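Long-range contacts in chromatin structure-remodeling complex subunit RSC2 (Saccharomyces cerevisiae, PDB 4BB7), which serves in the yeast RSC chromatin-remodelling complex, which moves nucleosomes and regulates transcription, and binds histone H3 through the BAH domain contained in this chain: residues A[45-53]-A[147-155]; A[66-77]-A[198-209]. All coordinates share one frame; numbering follows the deposited sequence.

Contact 1 (A[45-53]-A[147-155])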
loop_
_atom_site.group_PDB
_atom_site.type_symbol
_atom_site.label_atom_id
_atom_site.label_comp_id
_atom_site.label_asym_id
_atom_site.label_seq_id
_atom_site.Cartn_x
_atom_site.Cartn_y
_atom_site.Cartn_z
ATOM N N ILE A 45 8.867 12.785 -10.209
ATOM C CA ILE A 45 9.525 11.623 -9.639
ATOM C C ILE A 45 9.929 10.696 -10.768
ATOM O O ILE A 45 9.100 10.336 -11.601
ATOM C CB ILE A 45 8.568 10.829 -8.727
ATOM C CG1 ILE A 45 7.945 11.733 -7.660
ATOM C CG2 ILE A 45 9.286 9.647 -8.094
ATOM C CD1 ILE A 45 6.880 11.039 -6.825
ATOM N N VAL A 46 11.197 10.306 -10.809
ATOM C CA VAL A 46 11.608 9.288 -11.758
ATOM C C VAL A 46 11.414 7.917 -11.122
ATOM O O VAL A 46 11.913 7.659 -10.028
ATOM C CB VAL A 46 13.065 9.461 -12.191
ATOM C CG1 VAL A 46 13.416 8.433 -13.252
ATOM C CG2 VAL A 46 13.291 10.868 -12.718
ATOM N N GLY A 47 10.674 7.048 -11.802
ATOM C CA GLY A 47 10.393 5.723 -11.284
ATOM C C GLY A 47 10.288 4.662 -12.363
ATOM O O GLY A 47 10.200 4.974 -13.551
ATOM N N GLN A 48 10.312 3.402 -11.944
ATOM C CA GLN A 48 10.106 2.283 -12.856
ATOM C C GLN A 48 8.926 1.439 -12.384
ATOM O O GLN A 48 8.835 1.100 -11.206
ATOM C CB GLN A 48 11.364 1.419 -12.956
ATOM C CG GLN A 48 11.208 0.224 -13.890
ATOM C CD GLN A 48 12.485 -0.579 -14.047
ATOM O OE1 GLN A 48 13.322 -0.625 -13.147
ATOM N NE2 GLN A 48 12.638 -1.218 -15.199
ATOM N N ILE A 49 8.028 1.100 -13.303
ATOM C CA ILE A 49 6.830 0.340 -12.954
ATOM C C ILE A 49 7.105 -1.136 -12.634
ATOM O O ILE A 49 7.514 -1.906 -13.500
ATOM C CB ILE A 49 5.778 0.431 -14.065
ATOM C CG1 ILE A 49 5.418 1.898 -14.317
ATOM C CG2 ILE A 49 4.543 -0.374 -13.693
ATOM C CD1 ILE A 49 4.603 2.125 -15.570
ATOM N N PHE A 50 6.868 -1.524 -11.385
ATOM C CA PHE A 50 7.075 -2.909 -10.966
ATOM C C PHE A 50 5.812 -3.764 -11.065
ATOM O O PHE A 50 5.897 -4.978 -11.253
ATOM C CB PHE A 50 7.633 -2.971 -9.544
ATOM C CG PHE A 50 9.130 -2.924 -9.474
ATOM C CD1 PHE A 50 9.820 -1.766 -9.810
ATOM C CD2 PHE A 50 9.851 -4.034 -9.059
ATOM C CE1 PHE A 50 11.206 -1.721 -9.740
ATOM C CE2 PHE A 50 11.232 -3.996 -8.988
ATOM C CZ PHE A 50 11.910 -2.837 -9.330
ATOM N N ARG A 51 4.644 -3.143 -10.921
ATOM C CA ARG A 51 3.391 -3.876 -11.073
ATOM C C ARG A 51 2.184 -2.951 -11.217
ATOM O O ARG A 51 2.222 -1.793 -10.804
ATOM C CB ARG A 51 3.182 -4.864 -9.917
ATOM C CG ARG A 51 2.567 -4.254 -8.677
ATOM C CD ARG A 51 2.330 -5.301 -7.599
ATOM N NE ARG A 51 1.585 -4.755 -6.467
ATOM C CZ ARG A 51 2.147 -4.192 -5.401
ATOM N NH1 ARG A 51 3.471 -4.103 -5.318
ATOM N NH2 ARG A 51 1.387 -3.717 -4.419
ATOM N N LEU A 52 1.120 -3.481 -11.814
ATOM C CA LEU A 52 -0.108 -2.731 -12.049
ATOM C C LEU A 52 -1.306 -3.582 -11.646
ATOM O O LEU A 52 -1.257 -4.809 -11.729
ATOM C CB LEU A 52 -0.229 -2.366 -13.530
ATOM C CG LEU A 52 0.903 -1.586 -14.201
ATOM C CD1 LEU A 52 0.963 -1.912 -15.690
ATOM C CD2 LEU A 52 0.752 -0.088 -13.978
ATOM N N TRP A 53 -2.386 -2.934 -11.221
ATOM C CA TRP A 53 -3.591 -3.654 -10.832
ATOM C C TRP A 53 -4.780 -2.720 -10.668
ATOM O O TRP A 53 -4.622 -1.506 -10.576
ATOM C CB TRP A 53 -3.358 -4.416 -9.529
ATOM C CG TRP A 53 -3.295 -3.530 -8.325
ATOM C CD1 TRP A 53 -4.328 -3.195 -7.498
ATOM C CD2 TRP A 53 -2.137 -2.862 -7.811
ATOM N NE1 TRP A 53 -3.885 -2.361 -6.499
ATOM C CE2 TRP A 53 -2.543 -2.141 -6.668
ATOM C CE3 TRP A 53 -0.797 -2.804 -8.203
ATOM C CZ2 TRP A 53 -1.658 -1.373 -5.915
ATOM C CZ3 TRP A 53 0.080 -2.041 -7.455
ATOM C CH2 TRP A 53 -0.354 -1.334 -6.324
ATOM N N ALA A 147 19.638 -6.863 -10.861
ATOM C CA ALA A 147 19.057 -7.111 -9.547
ATOM C C ALA A 147 18.213 -5.935 -9.054
ATOM O O ALA A 147 17.524 -6.040 -8.038
ATOM C CB ALA A 147 20.152 -7.441 -8.540
ATOM N N CYS A 148 18.267 -4.818 -9.773
ATOM C CA CYS A 148 17.492 -3.636 -9.405
ATOM C C CYS A 148 16.178 -3.569 -10.172
ATOM O O CYS A 148 15.336 -2.714 -9.903
ATOM C CB CYS A 148 18.301 -2.361 -9.657
ATOM S SG CYS A 148 19.781 -2.209 -8.629
ATOM N N LEU A 149 16.008 -4.479 -11.122
ATOM C CA LEU A 149 14.876 -4.431 -12.034
ATOM C C LEU A 149 13.729 -5.312 -11.559
ATOM O O LEU A 149 13.897 -6.115 -10.644
ATOM C CB LEU A 149 15.324 -4.869 -13.427
ATOM C CG LEU A 149 16.575 -4.164 -13.956
ATOM C CD1 LEU A 149 17.001 -4.759 -15.281
ATOM C CD2 LEU A 149 16.330 -2.672 -14.088
ATOM N N PRO A 150 12.547 -5.153 -12.173
ATOM C CA PRO A 150 11.457 -6.090 -11.889
ATOM C C PRO A 150 11.830 -7.480 -12.392
ATOM O O PRO A 150 12.484 -7.611 -13.428
ATOM C CB PRO A 150 10.284 -5.528 -12.701
ATOM C CG PRO A 150 10.626 -4.096 -12.927
ATOM C CD PRO A 150 12.117 -4.058 -13.058
ATOM N N GLU A 151 11.418 -8.504 -11.656
ATOM C CA GLU A 151 11.764 -9.878 -11.991
ATOM C C GLU A 151 11.481 -10.210 -13.454
ATOM O O GLU A 151 12.298 -10.836 -14.128
ATOM C CB GLU A 151 11.009 -10.844 -11.078
ATOM C CG GLU A 151 11.298 -12.305 -11.352
ATOM C CD GLU A 151 10.437 -13.223 -10.517
ATOM O OE1 GLU A 151 9.867 -12.750 -9.510
ATOM O OE2 GLU A 151 10.325 -14.415 -10.872
ATOM N N GLU A 152 10.326 -9.773 -13.941
ATOM C CA GLU A 152 9.875 -10.118 -15.287
ATOM C C GLU A 152 10.872 -9.797 -16.402
ATOM O O GLU A 152 10.966 -10.542 -17.375
ATOM C CB GLU A 152 8.531 -9.456 -15.589
ATOM N N ILE A 153 11.604 -8.693 -16.270
ATOM C CA ILE A 153 12.539 -8.281 -17.320
ATOM C C ILE A 153 13.995 -8.344 -16.864
ATOM O O ILE A 153 14.893 -7.858 -17.553
ATOM C CB ILE A 153 12.245 -6.851 -17.820
ATOM C CG1 ILE A 153 12.650 -5.820 -16.764
ATOM C CG2 ILE A 153 10.777 -6.704 -18.193
ATOM C CD1 ILE A 153 12.720 -4.406 -17.290
ATOM N N ARG A 154 14.224 -8.953 -15.707
ATOM C CA ARG A 154 15.547 -8.964 -15.097
ATOM C C ARG A 154 16.628 -9.554 -16.005
ATOM O O ARG A 154 17.767 -9.091 -16.005
ATOM C CB ARG A 154 15.508 -9.710 -13.762
ATOM C CG ARG A 154 16.795 -9.622 -12.980
ATOM C CD ARG A 154 16.651 -10.233 -11.604
ATOM N NE ARG A 154 15.767 -9.458 -10.738
ATOM C CZ ARG A 154 14.660 -9.939 -10.181
ATOM N NH1 ARG A 154 14.299 -11.196 -10.403
ATOM N NH2 ARG A 154 13.915 -9.167 -9.401
ATOM N N ASP A 155 16.267 -10.567 -16.787
ATOM C CA ASP A 155 17.238 -11.254 -17.635
ATOM C C ASP A 155 17.126 -10.864 -19.107
ATOM O O ASP A 155 17.712 -11.507 -19.978
ATOM C CB ASP A 155 17.105 -12.771 -17.475
ATOM C CG ASP A 155 17.549 -13.254 -16.106
ATOM O OD1 ASP A 155 18.650 -12.867 -15.661
ATOM O OD2 ASP A 155 16.794 -14.018 -15.473
HETATM O O HOH W 1 14.207 -0.519 -10.553
#
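Pro-150 lies flat on the Phe-50 ring, a CH-pi contact that ties the bulged strand 45-54 of the BAH domain to the loop between strands 138-141 and 160-162. Its CG sits 3.7 Å from the centroid of the Phe-50 ring, 2° off the ring normal and so over its centre; the two side chains cross at about a right angle. The proline backbone follows the same face outward, with Pro-150 CA 3.6 Å from Phe-50 CE2. At the rim of the ring, near its plane, the Cys-148 carbonyl oxygen comes to 3.5 Å from Phe-50 CZ.

Gln-48 approaches the proline from another side. Because its chain runs fully extended, with CG anti to the backbone N (chi1 180°), the terminal amide is carried across to Pro-150 CD, 3.6 Å from Gln-48 NE2. Beyond it, the branch tips Leu-149 CD2 and Ile-153 CD1 flank the amide. The two polar ends of Gln-48 have different partners: NE2 bonds to the carbonyl of Gly-30, whereas OE1 accepts a hydrogen bond from a water that bridges to the loop.

In the next shell, a classic beta bulge makes Phe-50 and Arg-51 both face Asn-63 on the neighbouring strand, and Tyr-92 meets the Phe-50 ring edge-to-face. On the loop side, Ile-153 N bonds back to Pro-150 O, closing a turn behind the proline. A serine in place of Phe-50 would probably leave the Pro-150 ring without its aromatic platform and open a gap beside Tyr-92. The bridging water donates to both sides, at 2.7 Å to Gln-48 OE1 and 2.6 Å to Cys-148 O.

Contact 2 (A[66-77]-A[198-209])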
loop_
_atom_site.group_PDB
_atom_site.type_symbol
_atom_site.label_atom_id
_atom_site.label_comp_id
_atom_site.label_asym_id
_atom_site.label_seq_id
_atom_site.Cartn_x
_atom_site.Cartn_y
_atom_site.Cartn_z
ATOM N N TRP A 66 11.131 4.333 -6.615
ATOM C CA TRP A 66 11.573 5.715 -6.753
ATOM C C TRP A 66 13.071 5.835 -6.986
ATOM O O TRP A 66 13.858 5.033 -6.486
ATOM C CB TRP A 66 11.178 6.534 -5.521
ATOM C CG TRP A 66 9.717 6.864 -5.452
ATOM C CD1 TRP A 66 8.771 6.596 -6.397
ATOM C CD2 TRP A 66 9.037 7.523 -4.378
ATOM N NE1 TRP A 66 7.541 7.049 -5.979
ATOM C CE2 TRP A 66 7.678 7.623 -4.743
ATOM C CE3 TRP A 66 9.445 8.040 -3.144
ATOM C CZ2 TRP A 66 6.724 8.218 -3.920
ATOM C CZ3 TRP A 66 8.496 8.633 -2.328
ATOM C CH2 TRP A 66 7.151 8.717 -2.720
ATOM N N TYR A 67 13.449 6.846 -7.760
ATOM C CA TYR A 67 14.845 7.209 -7.953
ATOM C C TYR A 67 14.995 8.700 -7.679
ATOM O O TYR A 67 14.354 9.522 -8.331
ATOM C CB TYR A 67 15.298 6.887 -9.378
ATOM C CG TYR A 67 15.477 5.413 -9.655
ATOM C CD1 TYR A 67 14.402 4.533 -9.578
ATOM C CD2 TYR A 67 16.718 4.900 -10.014
ATOM C CE1 TYR A 67 14.559 3.183 -9.836
ATOM C CE2 TYR A 67 16.884 3.551 -10.278
ATOM C CZ TYR A 67 15.801 2.700 -10.185
ATOM O OH TYR A 67 15.966 1.362 -10.446
ATOM N N TYR A 68 15.831 9.045 -6.708
ATOM C CA TYR A 68 15.995 10.437 -6.303
ATOM C C TYR A 68 16.889 11.221 -7.257
ATOM O O TYR A 68 17.730 10.651 -7.952
ATOM C CB TYR A 68 16.571 10.521 -4.886
ATOM C CG TYR A 68 15.606 10.131 -3.791
ATOM C CD1 TYR A 68 14.261 9.907 -4.067
ATOM C CD2 TYR A 68 16.034 10.003 -2.477
ATOM C CE1 TYR A 68 13.374 9.556 -3.063
ATOM C CE2 TYR A 68 15.155 9.652 -1.467
ATOM C CZ TYR A 68 13.827 9.428 -1.765
ATOM O OH TYR A 68 12.950 9.077 -0.763
ATOM N N ARG A 69 16.691 12.534 -7.290
ATOM C CA ARG A 69 17.624 13.426 -7.956
ATOM C C ARG A 69 18.571 13.939 -6.879
ATOM O O ARG A 69 18.252 13.859 -5.693
ATOM C CB ARG A 69 16.890 14.594 -8.612
ATOM C CG ARG A 69 15.734 14.197 -9.514
ATOM C CD ARG A 69 15.047 15.441 -10.053
ATOM N NE ARG A 69 13.822 15.144 -10.789
ATOM C CZ ARG A 69 13.720 15.171 -12.114
ATOM N NH1 ARG A 69 14.774 15.477 -12.857
ATOM N NH2 ARG A 69 12.564 14.894 -12.696
ATOM N N PRO A 70 19.738 14.465 -7.284
ATOM C CA PRO A 70 20.756 14.920 -6.328
ATOM C C PRO A 70 20.195 15.845 -5.246
ATOM O O PRO A 70 20.440 15.626 -4.057
ATOM C CB PRO A 70 21.742 15.684 -7.213
ATOM C CG PRO A 70 21.608 15.041 -8.558
ATOM C CD PRO A 70 20.158 14.672 -8.683
ATOM N N GLU A 71 19.452 16.866 -5.655
ATOM C CA GLU A 71 18.908 17.841 -4.712
ATOM C C GLU A 71 18.018 17.185 -3.662
ATOM O O GLU A 71 17.683 17.800 -2.650
ATOM C CB GLU A 71 18.120 18.922 -5.449
ATOM C CG GLU A 71 16.940 18.395 -6.256
ATOM C CD GLU A 71 17.286 18.126 -7.716
ATOM O OE1 GLU A 71 18.480 17.916 -8.028
ATOM O OE2 GLU A 71 16.358 18.135 -8.556
ATOM N N GLN A 72 17.640 15.936 -3.904
ATOM C CA GLN A 72 16.728 15.231 -3.012
ATOM C C GLN A 72 17.447 14.316 -2.025
ATOM O O GLN A 72 16.805 13.630 -1.230
ATOM C CB GLN A 72 15.701 14.435 -3.823
ATOM C CG GLN A 72 14.698 15.302 -4.574
ATOM C CD GLN A 72 13.863 14.515 -5.566
ATOM O OE1 GLN A 72 14.324 13.525 -6.143
ATOM N NE2 GLN A 72 12.627 14.952 -5.770
ATOM N N THR A 73 18.775 14.308 -2.068
ATOM C CA THR A 73 19.550 13.427 -1.194
ATOM C C THR A 73 20.407 14.181 -0.179
ATOM O O THR A 73 20.611 15.394 -0.280
ATOM C CB THR A 73 20.472 12.487 -1.997
ATOM O OG1 THR A 73 21.330 13.265 -2.841
ATOM C CG2 THR A 73 19.660 11.523 -2.849
ATOM N N VAL A 74 20.902 13.443 0.804
ATOM C CA VAL A 74 21.874 13.970 1.746
ATOM C C VAL A 74 23.259 13.488 1.325
ATOM O O VAL A 74 23.492 12.283 1.195
ATOM C CB VAL A 74 21.574 13.495 3.178
ATOM C CG1 VAL A 74 22.654 13.968 4.131
ATOM C CG2 VAL A 74 20.204 13.993 3.620
ATOM N N HIS A 75 24.172 14.429 1.103
ATOM C CA HIS A 75 25.509 14.092 0.624
ATOM C C HIS A 75 26.545 15.163 0.954
ATOM O O HIS A 75 26.208 16.326 1.194
ATOM C CB HIS A 75 25.480 13.872 -0.888
ATOM C CG HIS A 75 24.939 15.039 -1.651
ATOM N ND1 HIS A 75 23.600 15.177 -1.947
ATOM C CD2 HIS A 75 25.554 16.129 -2.165
ATOM C CE1 HIS A 75 23.413 16.298 -2.619
ATOM N NE2 HIS A 75 24.583 16.894 -2.766
ATOM N N ARG A 76 27.809 14.752 0.957
ATOM C CA ARG A 76 28.927 15.668 1.151
ATOM C C ARG A 76 28.824 16.839 0.184
ATOM O O ARG A 76 28.526 16.665 -0.998
ATOM C CB ARG A 76 30.258 14.934 0.957
ATOM C CG ARG A 76 30.528 13.863 2.005
ATOM C CD ARG A 76 31.662 12.929 1.600
ATOM N NE ARG A 76 32.857 13.647 1.165
ATOM C CZ ARG A 76 34.083 13.131 1.171
ATOM N NH1 ARG A 76 34.287 11.892 1.599
ATOM N NH2 ARG A 76 35.108 13.857 0.754
ATOM N N VAL A 77 29.073 18.037 0.694
ATOM C CA VAL A 77 28.921 19.252 -0.091
ATOM C C VAL A 77 29.797 19.232 -1.344
ATOM O O VAL A 77 29.531 19.948 -2.312
ATOM C CB VAL A 77 29.266 20.488 0.751
ATOM C CG1 VAL A 77 30.756 20.508 1.069
ATOM C CG2 VAL A 77 28.856 21.753 0.030
ATOM N N ASP A 198 3.727 11.535 0.524
ATOM C CA ASP A 198 3.418 10.854 -0.728
ATOM C C ASP A 198 4.388 11.297 -1.819
ATOM O O ASP A 198 4.063 11.237 -3.003
ATOM C CB ASP A 198 1.993 11.178 -1.179
ATOM C CG ASP A 198 0.977 11.008 -0.074
ATOM O OD1 ASP A 198 1.201 10.162 0.816
ATOM O OD2 ASP A 198 -0.049 11.723 -0.098
ATOM N N ALA A 199 5.572 11.749 -1.415
ATOM C CA ALA A 199 6.548 12.282 -2.357
ATOM C C ALA A 199 7.961 12.235 -1.790
ATOM O O ALA A 199 8.147 12.206 -0.578
ATOM C CB ALA A 199 6.183 13.708 -2.732
ATOM N N PRO A 200 8.967 12.230 -2.674
ATOM C CA PRO A 200 10.365 12.300 -2.240
ATOM C C PRO A 200 10.584 13.567 -1.423
ATOM O O PRO A 200 9.706 14.428 -1.411
ATOM C CB PRO A 200 11.137 12.384 -3.562
ATOM C CG PRO A 200 10.225 11.784 -4.575
ATOM C CD PRO A 200 8.843 12.165 -4.140
ATOM N N PRO A 201 11.742 13.688 -0.756
ATOM C CA PRO A 201 12.000 14.857 0.092
ATOM C C PRO A 201 11.882 16.161 -0.689
ATOM O O PRO A 201 12.192 16.188 -1.882
ATOM C CB PRO A 201 13.452 14.648 0.543
ATOM C CG PRO A 201 13.684 13.183 0.419
ATOM C CD PRO A 201 12.884 12.758 -0.776
ATOM N N LEU A 202 11.438 17.223 -0.023
ATOM C CA LEU A 202 11.369 18.538 -0.652
ATOM C C LEU A 202 12.772 19.034 -1.005
ATOM O O LEU A 202 12.964 19.725 -2.004
ATOM C CB LEU A 202 10.666 19.542 0.265
ATOM C CG LEU A 202 10.447 20.946 -0.305
ATOM C CD1 LEU A 202 9.604 20.893 -1.576
ATOM C CD2 LEU A 202 9.801 21.860 0.727
ATOM N N VAL A 203 13.746 18.679 -0.173
ATOM C CA VAL A 203 15.140 19.018 -0.433
ATOM C C VAL A 203 16.060 18.289 0.541
ATOM O O VAL A 203 15.718 18.099 1.709
ATOM C CB VAL A 203 15.390 20.539 -0.345
ATOM C CG1 VAL A 203 15.096 21.047 1.054
ATOM C CG2 VAL A 203 16.822 20.872 -0.750
ATOM N N GLY A 204 17.222 17.873 0.049
ATOM C CA GLY A 204 18.191 17.178 0.874
ATOM C C GLY A 204 19.118 18.152 1.574
ATOM O O GLY A 204 18.878 19.359 1.569
ATOM N N ALA A 205 20.182 17.630 2.175
ATOM C CA ALA A 205 21.132 18.468 2.896
ATOM C C ALA A 205 22.564 18.157 2.489
ATOM O O ALA A 205 22.840 17.107 1.903
ATOM C CB ALA A 205 20.962 18.296 4.397
ATOM N N VAL A 206 23.470 19.076 2.807
ATOM C CA VAL A 206 24.885 18.874 2.534
ATOM C C VAL A 206 25.715 19.109 3.788
ATOM O O VAL A 206 25.361 19.929 4.634
ATOM C CB VAL A 206 25.384 19.794 1.406
ATOM C CG1 VAL A 206 24.711 19.437 0.092
ATOM C CG2 VAL A 206 25.132 21.247 1.760
ATOM N N TYR A 207 26.818 18.377 3.906
ATOM C CA TYR A 207 27.710 18.518 5.047
ATOM C C TYR A 207 29.180 18.418 4.631
ATOM O O TYR A 207 29.491 18.098 3.486
ATOM C CB TYR A 207 27.376 17.475 6.111
ATOM C CG TYR A 207 27.544 16.045 5.653
ATOM C CD1 TYR A 207 26.626 15.461 4.792
ATOM C CD2 TYR A 207 28.613 15.277 6.091
ATOM C CE1 TYR A 207 26.769 14.154 4.373
ATOM C CE2 TYR A 207 28.765 13.965 5.681
ATOM C CZ TYR A 207 27.839 13.412 4.820
ATOM O OH TYR A 207 27.985 12.110 4.402
ATOM N N MET A 208 30.081 18.692 5.568
ATOM C CA MET A 208 31.510 18.722 5.267
ATOM C C MET A 208 32.217 17.442 5.718
ATOM O O MET A 208 31.798 16.787 6.671
ATOM C CB MET A 208 32.163 19.953 5.911
ATOM C CG MET A 208 33.311 20.559 5.101
ATOM S SD MET A 208 33.937 22.122 5.766
ATOM C CE MET A 208 32.537 23.203 5.492
ATOM N N ARG A 209 33.293 17.090 5.024
ATOM C CA ARG A 209 34.084 15.917 5.374
ATOM C C ARG A 209 35.524 16.083 4.903
ATOM O O ARG A 209 35.780 16.736 3.892
ATOM C CB ARG A 209 33.475 14.652 4.757
ATOM C CG ARG A 209 32.298 14.071 5.529
ATOM C CD ARG A 209 32.725 13.588 6.912
ATOM N NE ARG A 209 31.597 13.112 7.710
ATOM C CZ ARG A 209 30.844 13.889 8.484
ATOM N NH1 ARG A 209 31.093 15.189 8.569
ATOM N NH2 ARG A 209 29.838 13.368 9.174
HETATM O O HOH W 2 26.194 11.094 2.636
#
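Two prolines lie over two aromatic rings where strand 60-68 of the BAH domain ends. Pro-200 CD stands over the six-membered ring of Trp-66, 4.2 Å from its centroid, and Pro-201 CD lies over the Tyr-68 ring, 4.0 Å from that centroid; each proline crosses its aromatic at about a right angle. Pro-200 CB also touches Tyr-68 CE1 obliquely, while the Tyr-68 hydroxyl bonds to Glu-134.

Farther on, the segments run parallel. The Tyr-207 side chain turns back over the opposing backbone: with CG between its backbone N and carbonyl carbon (chi1 62°), the ring lays one face against Arg-76 CA. Arg-209 CB sits over one face of the Arg-76 guanidinium, toward its NE side; Tyr-207 CE2 lies over the centre of the Arg-209 guanidinium, whose NH2 bonds to Asp-187 O. His-75 and Val-206 lie side by side, Val-206 CG1 off-centre against the imidazole, whose NE2 bonds to Ser-173 OG.

Gly-204 N donates to Glu-71 O at 2.7 Å, and a CB on this glycine would clash with Thr-73 O. The hydrogen bonds across are main-chain, three sound and one weak (Tyr-207 N to His-75 O), so pairing should depend little on side-chain charge.

After strands 20-22, 25-27 and 32-35 the chain enters strand 45-54, the first half of contact 1, then the adjacent strand 60-68, which leads into contact 2. Contact 1 closes when the loop at 147-155 returns to strand 45-54; contact 2 closes later, when 198-209 reaches 66-77. The segments alternate, so the two closures cross. Their centres are 23 Å apart, yet they meet at neighbouring strands of one sheet, where Val-46 O and Tyr-67 N, 2.9 Å apart, probably bond; Ile-45 packs on Trp-66 of the next strand and on Pro-200 of the later loop. Together they tie later loops and the short parallel pair 75-76 and 206-207 to the BAH sheet.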